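Local coordinates for NAD(P)H-flavin oxidoreductase (Staphylococcus epidermidis ATCC 12228, PDB 3GBH), which probably uses bound FMN to pass electrons from NAD(P)H to an acceptor, at residues M51-Q60 against A84-Y95. Residues are numbered along the deposited sequence; the frame is centred on the assembly and turned at random.
Sequences MQPWRIAVVQ and AMLIIFGDLQNY
R55 reaches D91 through a salt bridge, NH2 to OD2 at 2.9 Å. The guanidinium and carboxylate planes stand 76° apart, and OD2 is tilted from the guanidinium plane. D91 OD2 uses its anti lone pair, while D91 CB lies over one guanidinium face. R55 is bent at chi2 (-66°), which brings its guanidinium to D91 while NH1 stays close to Q52 and W54. NH1 gives one hydrogen bond to Q52 O, in the guanidinium plane at 2.8 Å, and another to W54 O from above the carbonyl plane. A water joins NH2 to M51 O and N94 O. D91 OD1 accepts from Q93 N in an Asx turn and also pairs with R182.

Beyond this end, strands 54-59 and 84-91 run antiparallel in the central sheet of the nitroreductase fold. Paired backbone bonds link R55 with F89, A57 with I87 and V59 with M85. Strand 54-59 is outermost within its chain, but I56, A57 and V58 pair in a parallel ladder with a strand of the second subunit, so the sheet continues across the interface.

V58 and L86 lie side by side and point the same way, with CG1 of V58 3.7 Å from L86 CD2. On the other face, the side chains of V59 and I87 cross at a slant, V59 CG2 4.0 Å from I87 CD1. A57 CB sits at the edge of the F89 ring, and helix 172-176 packs on both residues.

N94 ND2 bonds to D91 O across a type I turn. P53 CB packs 3.6 Å from N94 CB. M51 crosses N94 at about a right angle, its CG 3.2 Å from OD1, a buried oxygen with no hydrogen-bond partner.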
loop_
_atom_site.group_PDB
_atom_site.type_symbol
_atom_site.label_atom_id
_atom_site.label_comp_id
_atom_site.label_asym_id
_atom_site.label_seq_id
_atom_site.Cartn_x
_atom_site.Cartn_y
_atom_site.Cartn_z
HETATM N N MSE B 51 17.965 27.295 -14.265
HETATM C CA MSE B 51 18.117 28.440 -15.149
HETATM C C MSE B 51 16.807 28.837 -15.790
HETATM O O MSE B 51 16.749 29.881 -16.390
HETATM C CB MSE B 51 19.200 28.196 -16.185
HETATM C CG MSE B 51 19.820 29.475 -16.703
HETATM SE SE MSE B 51 20.823 30.424 -15.327
HETATM C CE MSE B 51 22.311 29.201 -15.155
ATOM N N GLN B 52 15.757 28.027 -15.658
ATOM C CA GLN B 52 14.406 28.480 -15.979
ATOM C C GLN B 52 14.319 29.145 -17.363
ATOM O O GLN B 52 13.966 30.298 -17.479
ATOM C CB GLN B 52 13.965 29.450 -14.901
ATOM C CG GLN B 52 13.910 28.812 -13.524
ATOM C CD GLN B 52 13.764 29.848 -12.445
ATOM O OE1 GLN B 52 12.722 30.536 -12.347
ATOM N NE2 GLN B 52 14.828 30.024 -11.668
ATOM N N PRO B 53 14.646 28.399 -18.429
ATOM C CA PRO B 53 14.743 29.010 -19.763
ATOM C C PRO B 53 13.401 29.226 -20.498
ATOM O O PRO B 53 13.379 29.707 -21.665
ATOM C CB PRO B 53 15.578 28.000 -20.512
ATOM C CG PRO B 53 15.124 26.665 -19.957
ATOM C CD PRO B 53 14.902 26.951 -18.466
ATOM N N TRP B 54 12.296 28.879 -19.848
ATOM C CA TRP B 54 10.996 28.910 -20.495
ATOM C C TRP B 54 10.487 30.331 -20.587
ATOM O O TRP B 54 10.670 31.126 -19.659
ATOM C CB TRP B 54 9.974 28.073 -19.742
ATOM C CG TRP B 54 10.074 28.169 -18.246
ATOM C CD1 TRP B 54 9.772 29.245 -17.472
ATOM C CD2 TRP B 54 10.542 27.148 -17.352
ATOM N NE1 TRP B 54 9.982 28.948 -16.147
ATOM C CE2 TRP B 54 10.470 27.669 -16.049
ATOM C CE3 TRP B 54 10.998 25.841 -17.531
ATOM C CZ2 TRP B 54 10.849 26.936 -14.934
ATOM C CZ3 TRP B 54 11.379 25.108 -16.427
ATOM C CH2 TRP B 54 11.297 25.641 -15.151
ATOM N N ARG B 55 9.813 30.629 -21.705
ATOM C CA ARG B 55 9.194 31.942 -21.930
ATOM C C ARG B 55 7.808 31.708 -22.516
ATOM O O ARG B 55 7.678 31.085 -23.563
ATOM C CB ARG B 55 10.029 32.751 -22.913
ATOM C CG ARG B 55 11.500 32.932 -22.487
ATOM C CD ARG B 55 11.698 33.770 -21.218
ATOM N NE ARG B 55 13.127 33.900 -20.948
ATOM C CZ ARG B 55 13.802 33.207 -20.038
ATOM N NH1 ARG B 55 13.204 32.336 -19.232
ATOM N NH2 ARG B 55 15.104 33.395 -19.931
ATOM N N ILE B 56 6.781 32.221 -21.857
ATOM C CA ILE B 56 5.386 31.930 -22.228
ATOM C C ILE B 56 4.728 33.156 -22.894
ATOM O O ILE B 56 4.570 34.199 -22.259
ATOM C CB ILE B 56 4.553 31.517 -21.003
ATOM C CG1 ILE B 56 5.232 30.352 -20.255
ATOM C CG2 ILE B 56 3.095 31.144 -21.468
ATOM C CD1 ILE B 56 4.546 29.968 -18.938
ATOM N N ALA B 57 4.360 33.020 -24.174
ATOM C CA ALA B 57 3.511 33.995 -24.864
ATOM C C ALA B 57 2.060 33.545 -24.668
ATOM O O ALA B 57 1.665 32.498 -25.182
ATOM C CB ALA B 57 3.869 34.084 -26.374
ATOM N N VAL B 58 1.287 34.313 -23.891
ATOM C CA VAL B 58 -0.108 33.975 -23.604
ATOM C C VAL B 58 -0.929 34.731 -24.648
ATOM O O VAL B 58 -1.246 35.925 -24.470
ATOM C CB VAL B 58 -0.500 34.404 -22.179
ATOM C CG1 VAL B 58 -1.934 34.008 -21.869
ATOM C CG2 VAL B 58 0.509 33.840 -21.116
ATOM N N VAL B 59 -1.223 34.055 -25.764
ATOM C CA VAL B 59 -1.966 34.671 -26.849
ATOM C C VAL B 59 -3.457 34.650 -26.551
ATOM O O VAL B 59 -4.104 33.626 -26.654
ATOM C CB VAL B 59 -1.685 33.982 -28.204
ATOM C CG1 VAL B 59 -2.481 34.667 -29.323
ATOM C CG2 VAL B 59 -0.184 34.008 -28.486
ATOM N N GLN B 60 -3.994 35.815 -26.214
ATOM C CA GLN B 60 -5.398 35.945 -25.831
ATOM C C GLN B 60 -6.175 36.961 -26.682
ATOM O O GLN B 60 -7.371 36.799 -26.856
ATOM C CB GLN B 60 -5.489 36.317 -24.352
ATOM C CG GLN B 60 -4.732 37.610 -24.036
ATOM C CD GLN B 60 -4.965 38.152 -22.618
ATOM O OE1 GLN B 60 -4.765 39.350 -22.379
ATOM N NE2 GLN B 60 -5.314 37.262 -21.668
ATOM N N ALA B 84 -6.990 31.118 -24.193
ATOM C CA ALA B 84 -5.686 31.585 -24.607
ATOM C C ALA B 84 -4.987 30.445 -25.327
ATOM O O ALA B 84 -5.220 29.264 -24.999
ATOM C CB ALA B 84 -4.844 32.035 -23.354
HETATM N N MSE B 85 -4.125 30.797 -26.284
HETATM C CA MSE B 85 -3.139 29.856 -26.820
HETATM C C MSE B 85 -1.780 30.209 -26.233
HETATM O O MSE B 85 -1.205 31.258 -26.550
HETATM C CB MSE B 85 -3.082 29.943 -28.336
HETATM C CG MSE B 85 -2.074 28.984 -28.978
HETATM SE SE MSE B 85 -2.513 27.103 -28.727
HETATM C CE MSE B 85 -3.892 26.978 -30.070
ATOM N N LEU B 86 -1.270 29.333 -25.384
ATOM C CA LEU B 86 0.030 29.514 -24.769
ATOM C C LEU B 86 1.057 29.002 -25.762
ATOM O O LEU B 86 0.916 27.893 -26.238
ATOM C CB LEU B 86 0.124 28.729 -23.466
ATOM C CG LEU B 86 -1.014 28.903 -22.451
ATOM C CD1 LEU B 86 -0.707 28.164 -21.153
ATOM C CD2 LEU B 86 -1.278 30.366 -22.175
ATOM N N ILE B 87 2.046 29.815 -26.110
ATOM C CA ILE B 87 3.164 29.331 -26.919
ATOM C C ILE B 87 4.416 29.434 -26.064
ATOM O O ILE B 87 4.788 30.524 -25.634
ATOM C CB ILE B 87 3.322 30.110 -28.213
ATOM C CG1 ILE B 87 1.970 30.218 -28.944
ATOM C CG2 ILE B 87 4.375 29.445 -29.128
ATOM C CD1 ILE B 87 2.006 31.099 -30.222
ATOM N N ILE B 88 5.052 28.289 -25.808
ATOM C CA ILE B 88 6.188 28.222 -24.909
ATOM C C ILE B 88 7.456 28.128 -25.748
ATOM O O ILE B 88 7.583 27.267 -26.601
ATOM C CB ILE B 88 6.087 27.027 -23.972
ATOM C CG1 ILE B 88 4.826 27.142 -23.096
ATOM C CG2 ILE B 88 7.341 26.908 -23.096
ATOM C CD1 ILE B 88 4.370 25.822 -22.538
ATOM N N PHE B 89 8.353 29.080 -25.513
ATOM C CA PHE B 89 9.616 29.209 -26.176
ATOM C C PHE B 89 10.710 28.897 -25.158
ATOM O O PHE B 89 10.515 29.060 -23.958
ATOM C CB PHE B 89 9.810 30.648 -26.651
ATOM C CG PHE B 89 8.919 31.059 -27.783
ATOM C CD1 PHE B 89 7.628 31.506 -27.532
ATOM C CD2 PHE B 89 9.385 31.026 -29.101
ATOM C CE1 PHE B 89 6.804 31.892 -28.567
ATOM C CE2 PHE B 89 8.593 31.401 -30.141
ATOM C CZ PHE B 89 7.275 31.844 -29.887
ATOM N N GLY B 90 11.851 28.459 -25.658
ATOM C CA GLY B 90 13.030 28.238 -24.847
ATOM C C GLY B 90 14.041 29.322 -25.195
ATOM O O GLY B 90 14.247 29.639 -26.360
ATOM N N ASP B 91 14.641 29.925 -24.183
ATOM C CA ASP B 91 15.658 30.969 -24.394
ATOM C C ASP B 91 17.035 30.295 -24.499
ATOM O O ASP B 91 17.536 29.749 -23.530
ATOM C CB ASP B 91 15.600 31.955 -23.223
ATOM C CG ASP B 91 16.599 33.051 -23.312
ATOM O OD1 ASP B 91 17.332 33.210 -24.336
ATOM O OD2 ASP B 91 16.595 33.812 -22.342
ATOM N N LEU B 92 17.639 30.339 -25.677
ATOM C CA LEU B 92 18.959 29.720 -25.904
ATOM C C LEU B 92 20.088 30.498 -25.228
ATOM O O LEU B 92 21.210 29.983 -25.139
ATOM C CB LEU B 92 19.258 29.620 -27.419
ATOM C CG LEU B 92 18.309 28.769 -28.263
ATOM C CD1 LEU B 92 18.658 28.915 -29.761
ATOM C CD2 LEU B 92 18.359 27.319 -27.842
ATOM N N GLN B 93 19.796 31.723 -24.767
ATOM C CA GLN B 93 20.722 32.529 -23.941
ATOM C C GLN B 93 20.205 32.714 -22.519
ATOM O O GLN B 93 20.366 33.770 -21.890
ATOM C CB GLN B 93 20.988 33.868 -24.611
ATOM C CG GLN B 93 21.647 33.722 -25.978
ATOM C CD GLN B 93 21.727 35.022 -26.720
ATOM O OE1 GLN B 93 22.124 36.028 -26.163
ATOM N NE2 GLN B 93 21.360 35.006 -27.995
ATOM N N ASN B 94 19.634 31.638 -21.985
ATOM C CA ASN B 94 18.991 31.660 -20.705
ATOM C C ASN B 94 19.908 32.067 -19.546
ATOM O O ASN B 94 19.420 32.518 -18.494
ATOM C CB ASN B 94 18.346 30.301 -20.422
ATOM C CG ASN B 94 19.302 29.145 -20.597
ATOM O OD1 ASN B 94 20.228 29.013 -19.819
ATOM N ND2 ASN B 94 19.074 28.278 -21.625
ATOM N N TYR B 95 21.216 31.874 -19.745
ATOM C CA TYR B 95 22.249 32.175 -18.738
ATOM C C TYR B 95 22.393 33.678 -18.526
ATOM O O TYR B 95 22.998 34.126 -17.552
ATOM C CB TYR B 95 23.606 31.584 -19.144
ATOM C CG TYR B 95 23.989 31.927 -20.565
ATOM C CD1 TYR B 95 24.468 33.183 -20.887
ATOM C CD2 TYR B 95 23.779 31.014 -21.600
ATOM C CE1 TYR B 95 24.776 33.505 -22.180
ATOM C CE2 TYR B 95 24.091 31.323 -22.880
ATOM C CZ TYR B 95 24.571 32.571 -23.179
ATOM O OH TYR B 95 24.876 32.882 -24.491
HETATM O O HOH W 1 16.751 32.173 -17.943
HETATM O O HOH W 2 14.333 36.343 -21.885
#